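Long-range contact in probable glutaminase ybaS (Escherichia coli, PDB 1U60), which catalyses the hydrolysis of L-glutamine to L-glutamate and ammonium: residues Gln86-Phe98 with Lys110-Thr123. Numbering follows the deposited sequence.
Sequences QDKIGADPTGLPF and KPLSPLVNAGAIAT. With EDO (1,2-ethanediol), chain G.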
loop_
_atom_site.group_PDB
_atom_site.type_symbol
_atom_site.label_atom_id
_atom_site.label_comp_id
_atom_site.label_asym_id
_atom_site.label_seq_id
_atom_site.Cartn_x
_atom_site.Cartn_y
_atom_site.Cartn_z
ATOM N N GLN A 86 -9.087 -11.061 7.643
ATOM C CA GLN A 86 -8.213 -10.085 8.348
ATOM C C GLN A 86 -7.731 -10.666 9.711
ATOM O O GLN A 86 -6.555 -10.508 10.095
ATOM C CB GLN A 86 -8.949 -8.763 8.542
ATOM C CG GLN A 86 -8.003 -7.663 8.976
ATOM C CD GLN A 86 -8.701 -6.319 9.134
ATOM O OE1 GLN A 86 -9.939 -6.237 9.067
ATOM N NE2 GLN A 86 -7.896 -5.245 9.266
ATOM N N ASP A 87 -8.625 -11.351 10.420
ATOM C CA ASP A 87 -8.336 -11.955 11.706
ATOM C C ASP A 87 -7.414 -13.183 11.604
ATOM O O ASP A 87 -6.472 -13.354 12.409
ATOM C CB ASP A 87 -9.644 -12.435 12.346
ATOM C CG ASP A 87 -10.535 -11.292 12.835
ATOM O OD1 ASP A 87 -10.075 -10.130 12.962
ATOM O OD2 ASP A 87 -11.729 -11.490 13.107
ATOM N N LYS A 88 -7.703 -14.059 10.638
ATOM C CA LYS A 88 -7.020 -15.349 10.518
ATOM C C LYS A 88 -5.760 -15.337 9.639
ATOM O O LYS A 88 -4.931 -16.226 9.762
ATOM C CB LYS A 88 -8.018 -16.395 10.003
ATOM C CG LYS A 88 -9.286 -16.499 10.853
ATOM C CD LYS A 88 -8.959 -16.927 12.271
ATOM C CE LYS A 88 -10.259 -17.286 13.045
ATOM N NZ LYS A 88 -10.027 -17.523 14.534
ATOM N N ILE A 89 -5.601 -14.322 8.781
ATOM C CA ILE A 89 -4.487 -14.239 7.849
ATOM C C ILE A 89 -3.804 -12.899 8.048
ATOM O O ILE A 89 -2.619 -12.881 8.362
ATOM C CB ILE A 89 -4.911 -14.398 6.368
ATOM C CG1 ILE A 89 -5.849 -15.596 6.170
ATOM C CG2 ILE A 89 -3.671 -14.521 5.465
ATOM C CD1 ILE A 89 -5.169 -16.944 6.415
ATOM N N GLY A 90 -4.541 -11.807 7.841
ATOM C CA GLY A 90 -3.981 -10.473 7.984
ATOM C C GLY A 90 -4.121 -9.641 6.742
ATOM O O GLY A 90 -4.466 -10.135 5.695
ATOM N N ALA A 91 -3.840 -8.356 6.873
ATOM C CA ALA A 91 -3.898 -7.387 5.797
ATOM C C ALA A 91 -2.625 -6.502 5.728
ATOM O O ALA A 91 -2.640 -5.496 5.056
ATOM C CB ALA A 91 -5.146 -6.508 6.006
ATOM N N ASP A 92 -1.521 -6.901 6.373
ATOM C CA ASP A 92 -0.350 -6.006 6.489
ATOM C C ASP A 92 0.896 -6.539 5.777
ATOM O O ASP A 92 1.102 -7.755 5.755
ATOM C CB ASP A 92 -0.004 -5.751 7.956
ATOM C CG ASP A 92 -1.062 -4.974 8.660
ATOM O OD1 ASP A 92 -1.494 -3.921 8.093
ATOM O OD2 ASP A 92 -1.541 -5.357 9.751
ATOM N N PRO A 93 1.693 -5.647 5.174
ATOM C CA PRO A 93 2.978 -6.046 4.585
ATOM C C PRO A 93 3.974 -6.467 5.682
ATOM O O PRO A 93 3.891 -6.015 6.843
ATOM C CB PRO A 93 3.414 -4.807 3.827
ATOM C CG PRO A 93 2.874 -3.704 4.606
ATOM C CD PRO A 93 1.462 -4.209 4.995
ATOM N N THR A 94 4.838 -7.425 5.338
ATOM C CA THR A 94 5.830 -7.927 6.289
ATOM C C THR A 94 7.162 -7.207 6.348
ATOM O O THR A 94 7.887 -7.390 7.310
ATOM C CB THR A 94 6.149 -9.354 6.026
ATOM O OG1 THR A 94 6.713 -9.460 4.722
ATOM C CG2 THR A 94 4.878 -10.184 6.039
ATOM N N GLY A 95 7.476 -6.416 5.327
ATOM C CA GLY A 95 8.784 -5.786 5.170
ATOM C C GLY A 95 9.915 -6.741 4.807
ATOM O O GLY A 95 11.094 -6.357 4.825
ATOM N N LEU A 96 9.567 -7.994 4.498
ATOM C CA LEU A 96 10.563 -9.083 4.395
ATOM C C LEU A 96 10.255 -10.030 3.202
ATOM O O LEU A 96 9.174 -9.983 2.638
ATOM C CB LEU A 96 10.563 -9.906 5.702
ATOM C CG LEU A 96 11.128 -9.185 6.961
ATOM C CD1 LEU A 96 10.806 -9.928 8.260
ATOM C CD2 LEU A 96 12.601 -8.945 6.853
ATOM N N PRO A 97 11.220 -10.831 2.783
ATOM C CA PRO A 97 11.059 -11.651 1.578
ATOM C C PRO A 97 9.865 -12.624 1.618
ATOM O O PRO A 97 9.327 -12.975 2.690
ATOM C CB PRO A 97 12.411 -12.388 1.487
ATOM C CG PRO A 97 13.379 -11.433 2.201
ATOM C CD PRO A 97 12.590 -10.937 3.345
ATOM N N PHE A 98 9.496 -13.065 0.428
ATOM C CA PHE A 98 8.362 -13.961 0.215
ATOM C C PHE A 98 8.271 -15.188 1.118
ATOM O O PHE A 98 7.167 -15.675 1.400
ATOM C CB PHE A 98 8.378 -14.411 -1.246
ATOM C CG PHE A 98 9.430 -15.439 -1.558
ATOM C CD1 PHE A 98 10.762 -15.088 -1.709
ATOM C CD2 PHE A 98 9.086 -16.774 -1.693
ATOM C CE1 PHE A 98 11.736 -16.051 -2.018
ATOM C CE2 PHE A 98 10.073 -17.741 -1.977
ATOM C CZ PHE A 98 11.388 -17.369 -2.139
ATOM N N LYS A 110 1.728 -15.143 13.298
ATOM C CA LYS A 110 0.715 -14.626 12.384
ATOM C C LYS A 110 1.358 -14.289 11.053
ATOM O O LYS A 110 2.359 -13.628 11.027
ATOM C CB LYS A 110 0.001 -13.364 12.936
ATOM C CG LYS A 110 -1.218 -13.036 12.038
ATOM C CD LYS A 110 -2.235 -12.085 12.655
ATOM C CE LYS A 110 -3.415 -11.854 11.668
ATOM N NZ LYS A 110 -4.223 -10.673 12.017
ATOM N N PRO A 111 0.805 -14.785 9.942
ATOM C CA PRO A 111 1.423 -14.566 8.631
ATOM C C PRO A 111 1.281 -13.178 8.014
ATOM O O PRO A 111 1.977 -12.909 7.022
ATOM C CB PRO A 111 0.769 -15.664 7.759
ATOM C CG PRO A 111 -0.535 -15.886 8.375
ATOM C CD PRO A 111 -0.290 -15.757 9.852
ATOM N N LEU A 112 0.453 -12.315 8.586
ATOM C CA LEU A 112 0.266 -10.929 8.179
ATOM C C LEU A 112 -0.373 -10.662 6.863
ATOM O O LEU A 112 -1.255 -9.812 6.810
ATOM C CB LEU A 112 1.563 -10.093 8.237
ATOM C CG LEU A 112 2.104 -9.560 9.581
ATOM C CD1 LEU A 112 2.774 -8.133 9.511
ATOM C CD2 LEU A 112 1.297 -9.824 10.765
ATOM N N SER A 113 0.063 -11.325 5.795
ATOM C CA SER A 113 -0.463 -11.059 4.440
ATOM C C SER A 113 -0.784 -12.368 3.731
ATOM O O SER A 113 0.072 -13.265 3.721
ATOM C CB SER A 113 0.544 -10.284 3.572
ATOM O OG SER A 113 0.124 -10.257 2.186
ATOM N N PRO A 114 -1.945 -12.474 3.076
ATOM C CA PRO A 114 -2.248 -13.662 2.228
ATOM C C PRO A 114 -1.369 -13.762 0.997
ATOM O O PRO A 114 -1.440 -14.736 0.293
ATOM C CB PRO A 114 -3.683 -13.434 1.739
ATOM C CG PRO A 114 -4.081 -12.061 2.203
ATOM C CD PRO A 114 -3.054 -11.507 3.120
ATOM N N LEU A 115 -0.562 -12.744 0.741
ATOM C CA LEU A 115 0.299 -12.715 -0.439
ATOM C C LEU A 115 1.768 -13.028 -0.216
ATOM O O LEU A 115 2.498 -13.019 -1.169
ATOM C CB LEU A 115 0.104 -11.426 -1.241
ATOM C CG LEU A 115 -1.318 -11.042 -1.586
ATOM C CD1 LEU A 115 -1.356 -9.791 -2.476
ATOM C CD2 LEU A 115 -2.094 -12.203 -2.289
ATOM N N VAL A 116 2.215 -13.245 1.035
ATOM C CA VAL A 116 3.503 -13.888 1.238
ATOM C C VAL A 116 3.259 -15.398 1.349
ATOM O O VAL A 116 2.129 -15.815 1.486
ATOM C CB VAL A 116 4.280 -13.336 2.418
ATOM C CG1 VAL A 116 4.493 -11.818 2.211
ATOM C CG2 VAL A 116 3.590 -13.678 3.743
ATOM N N ASN A 117 4.286 -16.209 1.201
ATOM C CA ASN A 117 4.039 -17.668 1.143
ATOM C C ASN A 117 3.280 -18.202 2.393
ATOM O O ASN A 117 2.382 -19.011 2.303
ATOM C CB ASN A 117 5.363 -18.434 0.986
ATOM C CG ASN A 117 5.887 -18.454 -0.442
ATOM O OD1 ASN A 117 5.620 -17.571 -1.257
ATOM N ND2 ASN A 117 6.747 -19.453 -0.727
ATOM N N ALA A 118 3.684 -17.737 3.567
ATOM C CA ALA A 118 3.090 -18.216 4.808
ATOM C C ALA A 118 1.591 -17.846 4.830
ATOM O O ALA A 118 0.743 -18.685 5.097
ATOM C CB ALA A 118 3.855 -17.580 6.026
ATOM N N GLY A 119 1.270 -16.593 4.513
ATOM C CA GLY A 119 -0.118 -16.202 4.466
ATOM C C GLY A 119 -0.924 -16.944 3.421
ATOM O O GLY A 119 -2.104 -17.206 3.611
ATOM N N ALA A 120 -0.298 -17.277 2.305
ATOM C CA ALA A 120 -0.989 -17.905 1.214
ATOM C C ALA A 120 -1.302 -19.335 1.587
ATOM O O ALA A 120 -2.373 -19.829 1.319
ATOM C CB ALA A 120 -0.130 -17.861 -0.044
ATOM N N ILE A 121 -0.354 -20.000 2.229
ATOM C CA ILE A 121 -0.583 -21.375 2.683
ATOM C C ILE A 121 -1.715 -21.417 3.718
ATOM O O ILE A 121 -2.586 -22.301 3.676
ATOM C CB ILE A 121 0.721 -21.993 3.223
ATOM C CG1 ILE A 121 1.702 -22.215 2.068
ATOM C CG2 ILE A 121 0.447 -23.344 3.897
ATOM C CD1 ILE A 121 3.156 -22.445 2.471
ATOM N N ALA A 122 -1.749 -20.424 4.588
ATOM C CA ALA A 122 -2.841 -20.255 5.579
ATOM C C ALA A 122 -4.176 -19.954 4.908
ATOM O O ALA A 122 -5.220 -20.531 5.319
ATOM C CB ALA A 122 -2.500 -19.231 6.578
ATOM N N THR A 123 -4.155 -19.152 3.836
ATOM C CA THR A 123 -5.385 -18.800 3.104
ATOM C C THR A 123 -5.898 -20.078 2.367
ATOM O O THR A 123 -7.090 -20.381 2.363
ATOM C CB THR A 123 -5.130 -17.674 2.166
ATOM O OG1 THR A 123 -4.601 -16.521 2.900
ATOM C CG2 THR A 123 -6.425 -17.227 1.472
HETATM C C1 EDO G . -10.334 -14.187 15.521
HETATM O O1 EDO G . -8.989 -14.658 15.529
HETATM C C2 EDO G . -11.236 -15.077 16.348
HETATM O O2 EDO G . -12.228 -15.669 15.534
HETATM O O HOH W 1 -5.598 -11.594 14.417
HETATM O O HOH W 2 -1.784 -8.661 10.871
HETATM O O HOH W 3 6.237 -16.428 3.916
#
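Lys-110 sets CG opposite its backbone N (chi1 -170°) and stays extended beyond, which carries NZ to the C-terminal end of helix 82-88; there it donates to Gln-86 O at 3.0 Å, in the carbonyl plane. A water links the same ammonium to Asp-87 O, so one lysine serves two late carbonyls of the helix, one directly and one through water. With CG1 beside its own N and CG2 beside its carbonyl carbon, Ile-89, the first residue past the helix, sends both branches to helix 117-126. Its CD1 packs on Ala-122 CB at 3.5 Å, while CG2 settles against the ring of Pro-114 and lies 3.4 Å from Thr-123 OG1. That hydroxyl donates to Gly-119 O from 35° out of the carbonyl plane. In the middle, Leu-112 CB meets Thr-94 CG2 at 4.0 Å and its CD1 rests on Pro-93 O. At the far end Phe-98 O accepts from Asn-117 N at 2.9 Å, and a water joins it to Ala-118 N. The side chains of Phe-98 and Asn-117 run alongside each other, OD1 at the ring edge and the amide plane turned 70° from the ring. Lys-69 donates to Asn-117 OD1, and Tyr-244 flanks Phe-98. Thus a carbonyl and a water occupy first-turn N-H groups of helix 117-126, probably helping to position Asn-117, a predicted substrate-binding residue, while the charge of Lys-110 probably interacts favourably with the dipole of helix 82-88.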